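Local coordinates for protein D-glycerate 2-kinase (Thermotoga maritima, PDB 2B8N) that catalyses the ATP-dependent, magnesium-requiring phosphorylation of D-glycerate to 2-phosphoglycerate, a step in the breakdown of serine, at residues Ile53-Gly58 with Arg114-Leu119; Ala67-Leu72 with Gly90-Phe95. All coordinates share one frame; numbering follows the deposited sequence.

Contact 1: residues Ile53-Gly58 with Arg114-Leu119; sequences ILVAVG and RRVLEL
V55 and V116 meet methyl to methyl where a helix lies against one face of a parallel beta sheet, in the layered alpha/beta part of the kinase. The six-stranded sheet follows the order 3-2-1-4-5-6, as in Rossmann-like folds. Strand 52-57 is its first strand, and helix 107-120 lies on the crossover that carries the chain from edge strand 96-100 back across the sheet to strand 128-133. The packing illustrates how alternation along a strand divides its side chains between two layers: I53 and V55 face this helix, whereas L54 and A56 touch helix 61-72.

The two valines cross at a slant, and a single methyl of V116 does the touching. Its CG1 stands anti to the backbone N (chi1 174°), which directs it into the fork of V55, 3.8 Å from V55 CG1 and 4.1 Å from V55 CG2. No hydrogen bond joins the segments, so the pairing is purely apolar. V80 of the adjacent strand also touches V55, and F185 touches V116, so the valine pair belongs to a larger hydrophobic layer.

One turn further along the helix, L119 makes a looser approach. The nearest atoms are I53 CG2 and the backbone O of L119, 4.4 Å apart, while the leucine side chain also reaches K78 and V80. R115, salt-bridged to E96, is lined by the same leucine: L119 CD2 sits 3.6 Å above the guanidinium plane of R115, over its centre.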
loop_
_atom_site.group_PDB
_atom_site.type_symbol
_atom_site.label_atom_id
_atom_site.label_comp_id
_atom_site.label_asym_id
_atom_site.label_seq_id
_atom_site.Cartn_x
_atom_site.Cartn_y
_atom_site.Cartn_z
ATOM N N ILE A 53 -1.065 -2.038 25.277
ATOM C CA ILE A 53 -0.906 -0.647 24.908
ATOM C C ILE A 53 -1.001 -0.636 23.389
ATOM O O ILE A 53 -0.219 -1.270 22.711
ATOM C CB ILE A 53 0.445 -0.054 25.384
ATOM C CG1 ILE A 53 0.451 0.119 26.917
ATOM C CG2 ILE A 53 0.704 1.310 24.717
ATOM C CD1 ILE A 53 0.457 -1.158 27.707
ATOM N N LEU A 54 -1.978 0.089 22.869
ATOM C CA LEU A 54 -2.263 0.106 21.435
ATOM C C LEU A 54 -1.597 1.341 20.827
ATOM O O LEU A 54 -1.807 2.476 21.307
ATOM C CB LEU A 54 -3.783 0.098 21.199
ATOM C CG LEU A 54 -4.387 0.275 19.797
ATOM C CD1 LEU A 54 -5.860 -0.215 19.782
ATOM C CD2 LEU A 54 -4.283 1.734 19.293
ATOM N N VAL A 55 -0.765 1.092 19.809
ATOM C CA VAL A 55 -0.127 2.130 19.016
ATOM C C VAL A 55 -0.466 1.895 17.534
ATOM O O VAL A 55 -0.093 0.858 16.941
ATOM C CB VAL A 55 1.399 2.134 19.221
ATOM C CG1 VAL A 55 2.065 3.188 18.318
ATOM C CG2 VAL A 55 1.746 2.411 20.689
ATOM N N ALA A 56 -1.175 2.861 16.941
ATOM C CA ALA A 56 -1.651 2.727 15.562
ATOM C C ALA A 56 -1.112 3.893 14.794
ATOM O O ALA A 56 -1.361 5.042 15.174
ATOM C CB ALA A 56 -3.172 2.682 15.488
ATOM N N VAL A 57 -0.360 3.578 13.728
ATOM C CA VAL A 57 0.306 4.567 12.879
ATOM C C VAL A 57 0.044 4.213 11.429
ATOM O O VAL A 57 0.237 3.079 11.025
ATOM C CB VAL A 57 1.831 4.597 13.133
ATOM C CG1 VAL A 57 2.554 5.399 12.063
ATOM C CG2 VAL A 57 2.111 5.196 14.455
ATOM N N GLY A 58 -0.389 5.190 10.655
ATOM C CA GLY A 58 -0.616 4.980 9.230
ATOM C C GLY A 58 -1.827 5.747 8.742
ATOM O O GLY A 58 -2.532 6.389 9.543
ATOM N N ARG A 114 7.537 11.262 19.872
ATOM C CA ARG A 114 8.073 11.410 21.203
ATOM C C ARG A 114 7.055 10.922 22.250
ATOM O O ARG A 114 7.427 10.247 23.210
ATOM C CB ARG A 114 8.510 12.860 21.421
ATOM C CG ARG A 114 8.867 13.239 22.825
ATOM C CD ARG A 114 9.438 14.655 22.808
ATOM N NE ARG A 114 10.779 14.646 22.211
ATOM C CZ ARG A 114 11.283 15.556 21.371
ATOM N NH1 ARG A 114 10.566 16.607 20.969
ATOM N NH2 ARG A 114 12.535 15.401 20.924
ATOM N N ARG A 115 5.779 11.232 22.045
ATOM C CA ARG A 115 4.714 10.796 22.973
ATOM C C ARG A 115 4.528 9.278 22.948
ATOM O O ARG A 115 4.339 8.662 23.993
ATOM C CB ARG A 115 3.377 11.495 22.654
ATOM C CG ARG A 115 2.166 11.006 23.433
ATOM C CD ARG A 115 2.426 10.995 24.918
ATOM N NE ARG A 115 1.197 10.907 25.710
ATOM C CZ ARG A 115 1.179 10.822 27.037
ATOM N NH1 ARG A 115 2.313 10.833 27.713
ATOM N NH2 ARG A 115 0.027 10.759 27.693
ATOM N N VAL A 116 4.580 8.675 21.759
ATOM C CA VAL A 116 4.500 7.217 21.646
ATOM C C VAL A 116 5.606 6.521 22.469
ATOM O O VAL A 116 5.369 5.458 23.066
ATOM C CB VAL A 116 4.599 6.724 20.171
ATOM C CG1 VAL A 116 4.661 5.208 20.125
ATOM C CG2 VAL A 116 3.430 7.229 19.336
ATOM N N LEU A 117 6.806 7.109 22.491
ATOM C CA LEU A 117 7.946 6.508 23.211
ATOM C C LEU A 117 7.782 6.682 24.720
ATOM O O LEU A 117 8.321 5.885 25.495
ATOM C CB LEU A 117 9.303 7.073 22.722
ATOM C CG LEU A 117 9.738 6.727 21.274
ATOM C CD1 LEU A 117 11.027 7.414 20.884
ATOM C CD2 LEU A 117 9.903 5.242 21.023
ATOM N N GLU A 118 7.035 7.711 25.138
ATOM C CA GLU A 118 6.682 7.867 26.557
ATOM C C GLU A 118 5.718 6.773 26.956
ATOM O O GLU A 118 5.841 6.195 28.027
ATOM C CB GLU A 118 6.072 9.237 26.845
ATOM C CG GLU A 118 7.044 10.357 26.547
ATOM C CD GLU A 118 7.155 11.324 27.694
ATOM O OE1 GLU A 118 7.442 10.857 28.825
ATOM O OE2 GLU A 118 6.948 12.539 27.457
ATOM N N LEU A 119 4.781 6.461 26.075
ATOM C CA LEU A 119 3.840 5.395 26.352
ATOM C C LEU A 119 4.487 4.000 26.402
ATOM O O LEU A 119 3.964 3.136 27.099
ATOM C CB LEU A 119 2.679 5.382 25.360
ATOM C CG LEU A 119 1.850 6.663 25.288
ATOM C CD1 LEU A 119 0.508 6.422 24.552
ATOM C CD2 LEU A 119 1.595 7.268 26.665
#

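Contact 2: residues Ala67-Leu72 with Gly90-Phe95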
loop_
_atom_site.group_PDB
_atom_site.type_symbol
_atom_site.label_atom_id
_atom_site.label_comp_id
_atom_site.label_asym_id
_atom_site.label_seq_id
_atom_site.Cartn_x
_atom_site.Cartn_y
_atom_site.Cartn_z
ATOM N N ALA A 67 -11.365 -0.742 15.398
ATOM C CA ALA A 67 -11.700 -2.170 15.313
ATOM C C ALA A 67 -11.050 -3.015 16.430
ATOM O O ALA A 67 -11.662 -3.932 16.948
ATOM C CB ALA A 67 -11.350 -2.723 13.930
ATOM N N ALA A 68 -9.822 -2.680 16.809
ATOM C CA ALA A 68 -9.118 -3.328 17.921
ATOM C C ALA A 68 -9.784 -3.053 19.267
ATOM O O ALA A 68 -9.863 -3.928 20.124
ATOM C CB ALA A 68 -7.688 -2.847 17.962
ATOM N N TYR A 69 -10.239 -1.824 19.454
ATOM C CA TYR A 69 -10.947 -1.462 20.664
ATOM C C TYR A 69 -12.178 -2.341 20.837
ATOM O O TYR A 69 -12.443 -2.878 21.927
ATOM C CB TYR A 69 -11.360 0.003 20.597
ATOM C CG TYR A 69 -12.080 0.471 21.815
ATOM C CD1 TYR A 69 -11.496 0.364 23.067
ATOM C CD2 TYR A 69 -13.348 1.019 21.721
ATOM C CE1 TYR A 69 -12.164 0.798 24.199
ATOM C CE2 TYR A 69 -14.012 1.456 22.829
ATOM C CZ TYR A 69 -13.422 1.341 24.059
ATOM O OH TYR A 69 -14.095 1.787 25.156
ATOM N N GLU A 70 -12.915 -2.498 19.739
ATOM C CA GLU A 70 -14.137 -3.306 19.735
ATOM C C GLU A 70 -13.850 -4.781 20.012
ATOM O O GLU A 70 -14.646 -5.439 20.668
ATOM C CB GLU A 70 -14.903 -3.145 18.417
ATOM C CG GLU A 70 -15.509 -1.753 18.242
ATOM C CD GLU A 70 -16.157 -1.529 16.889
ATOM O OE1 GLU A 70 -16.227 -2.486 16.084
ATOM O OE2 GLU A 70 -16.589 -0.381 16.639
ATOM N N VAL A 71 -12.730 -5.299 19.510
ATOM C CA VAL A 71 -12.305 -6.647 19.881
ATOM C C VAL A 71 -11.886 -6.747 21.379
ATOM O O VAL A 71 -12.307 -7.665 22.064
ATOM C CB VAL A 71 -11.150 -7.182 18.977
ATOM C CG1 VAL A 71 -10.607 -8.510 19.536
ATOM C CG2 VAL A 71 -11.613 -7.344 17.512
ATOM N N LEU A 72 -11.067 -5.814 21.876
ATOM C CA LEU A 72 -10.412 -5.984 23.179
ATOM C C LEU A 72 -11.033 -5.225 24.344
ATOM O O LEU A 72 -11.000 -5.717 25.454
ATOM C CB LEU A 72 -8.948 -5.595 23.087
ATOM C CG LEU A 72 -8.090 -6.523 22.222
ATOM C CD1 LEU A 72 -6.773 -5.831 22.069
ATOM C CD2 LEU A 72 -7.924 -7.921 22.796
ATOM N N GLY A 90 -12.557 11.319 14.860
ATOM C CA GLY A 90 -13.047 11.640 16.209
ATOM C C GLY A 90 -12.509 10.775 17.334
ATOM O O GLY A 90 -11.569 10.024 17.126
ATOM N N PRO A 91 -13.109 10.889 18.539
ATOM C CA PRO A 91 -12.709 10.098 19.706
ATOM C C PRO A 91 -12.813 8.586 19.524
ATOM O O PRO A 91 -13.638 8.103 18.745
ATOM C CB PRO A 91 -13.710 10.543 20.801
ATOM C CG PRO A 91 -14.198 11.872 20.367
ATOM C CD PRO A 91 -14.218 11.813 18.868
ATOM N N ILE A 92 -11.963 7.858 20.237
ATOM C CA ILE A 92 -12.139 6.429 20.436
ATOM C C ILE A 92 -11.946 6.162 21.929
ATOM O O ILE A 92 -10.821 6.070 22.419
ATOM C CB ILE A 92 -11.143 5.592 19.603
ATOM C CG1 ILE A 92 -11.143 6.060 18.150
ATOM C CG2 ILE A 92 -11.492 4.106 19.683
ATOM C CD1 ILE A 92 -10.269 5.212 17.223
ATOM N N ASP A 93 -13.049 6.029 22.652
ATOM C CA ASP A 93 -12.988 5.978 24.104
ATOM C C ASP A 93 -12.049 7.132 24.569
ATOM O O ASP A 93 -12.379 8.320 24.350
ATOM C CB ASP A 93 -12.571 4.570 24.580
ATOM C CG ASP A 93 -12.749 4.357 26.109
ATOM O OD1 ASP A 93 -13.773 4.812 26.693
ATOM O OD2 ASP A 93 -11.855 3.718 26.726
ATOM N N ASP A 94 -10.888 6.776 25.155
ATOM C CA ASP A 94 -9.904 7.715 25.740
ATOM C C ASP A 94 -8.535 7.626 25.048
ATOM O O ASP A 94 -7.525 8.094 25.590
ATOM C CB ASP A 94 -9.722 7.411 27.238
ATOM C CG ASP A 94 -9.089 6.037 27.498
ATOM N N PHE A 95 -8.500 7.022 23.857
ATOM C CA PHE A 95 -7.271 6.935 23.093
ATOM C C PHE A 95 -6.890 8.346 22.742
ATOM O O PHE A 95 -7.740 9.216 22.633
ATOM C CB PHE A 95 -7.463 6.178 21.795
ATOM C CG PHE A 95 -7.723 4.709 21.946
ATOM C CD1 PHE A 95 -7.887 4.108 23.184
ATOM C CD2 PHE A 95 -7.841 3.921 20.800
ATOM C CE1 PHE A 95 -8.136 2.733 23.275
ATOM C CE2 PHE A 95 -8.109 2.565 20.878
ATOM C CZ PHE A 95 -8.253 1.967 22.112
#
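A type II' beta turn, I92 to F95, supplies the residues that receive the Y69 ring of helix 61-72. The turn lies in the loop between strands 76-84 and 96-100 of the parallel alpha/beta sheet, and the helix is the connection between strands 52-57 and 76-84. This is a compact example of one aromatic side chain joining a helix to a neighbouring loop. The turn is closed by the hydrogen bond from F95 N to I92 O (2.9 Å), and D93, at its second position, has the positive phi expected of type II'.

Y69 points from its helix toward the loop, with CG anti to the backbone N (chi1 -179°), and its length is used in stages. Near the root, F95 approaches with the end of its ring: F95 CZ is 3.7 Å from Y69 CD1 and 4.0 Å from Y69 CB. The ring planes are inclined at 77° with centroids 5.4 Å apart, an oblique pairing. Across the ring from CD1, Y69 CD2 meets I92 CG2 at 4.1 Å, and these two side chains run past each other in opposite senses. I92 also packs on W62, A65 and K66, earlier in the same helix.

At the phenol end the partner changes from apolar to acidic. D93 CB lies 3.4 Å from Y69 CZ; the two side chains cross at about a right angle, the carboxylate plane only 18° from that of the ring, but the hydroxyl and carboxylate are not hydrogen-bonded to each other. K74, just beyond the helix, serves both: it forms a salt bridge with D93 and a weak hydrogen bond with the tyrosine, its NZ meeting D93 OD2 and Y69 OH.

Overall arrangement
From the N terminus, the chain runs through strand 52-57 and directly into helix 61-72, then along strand 76-84 to the loop holding 90-95. There contact 2 closes the smaller loop. Strand 96-100 and helix 107-120 follow, and contact 1 closes the larger loop around it, so the two are nested. Their centres are 14 Å apart, and L54 connects them: its CD1 lies 3.7 Å from both A68 CB and F95 CE2. Strand 52-57 is thus shared, with helix 107-120 packed on one face of the sheet and, on the other, helix 61-72 tied to the loop leading to the edge strand.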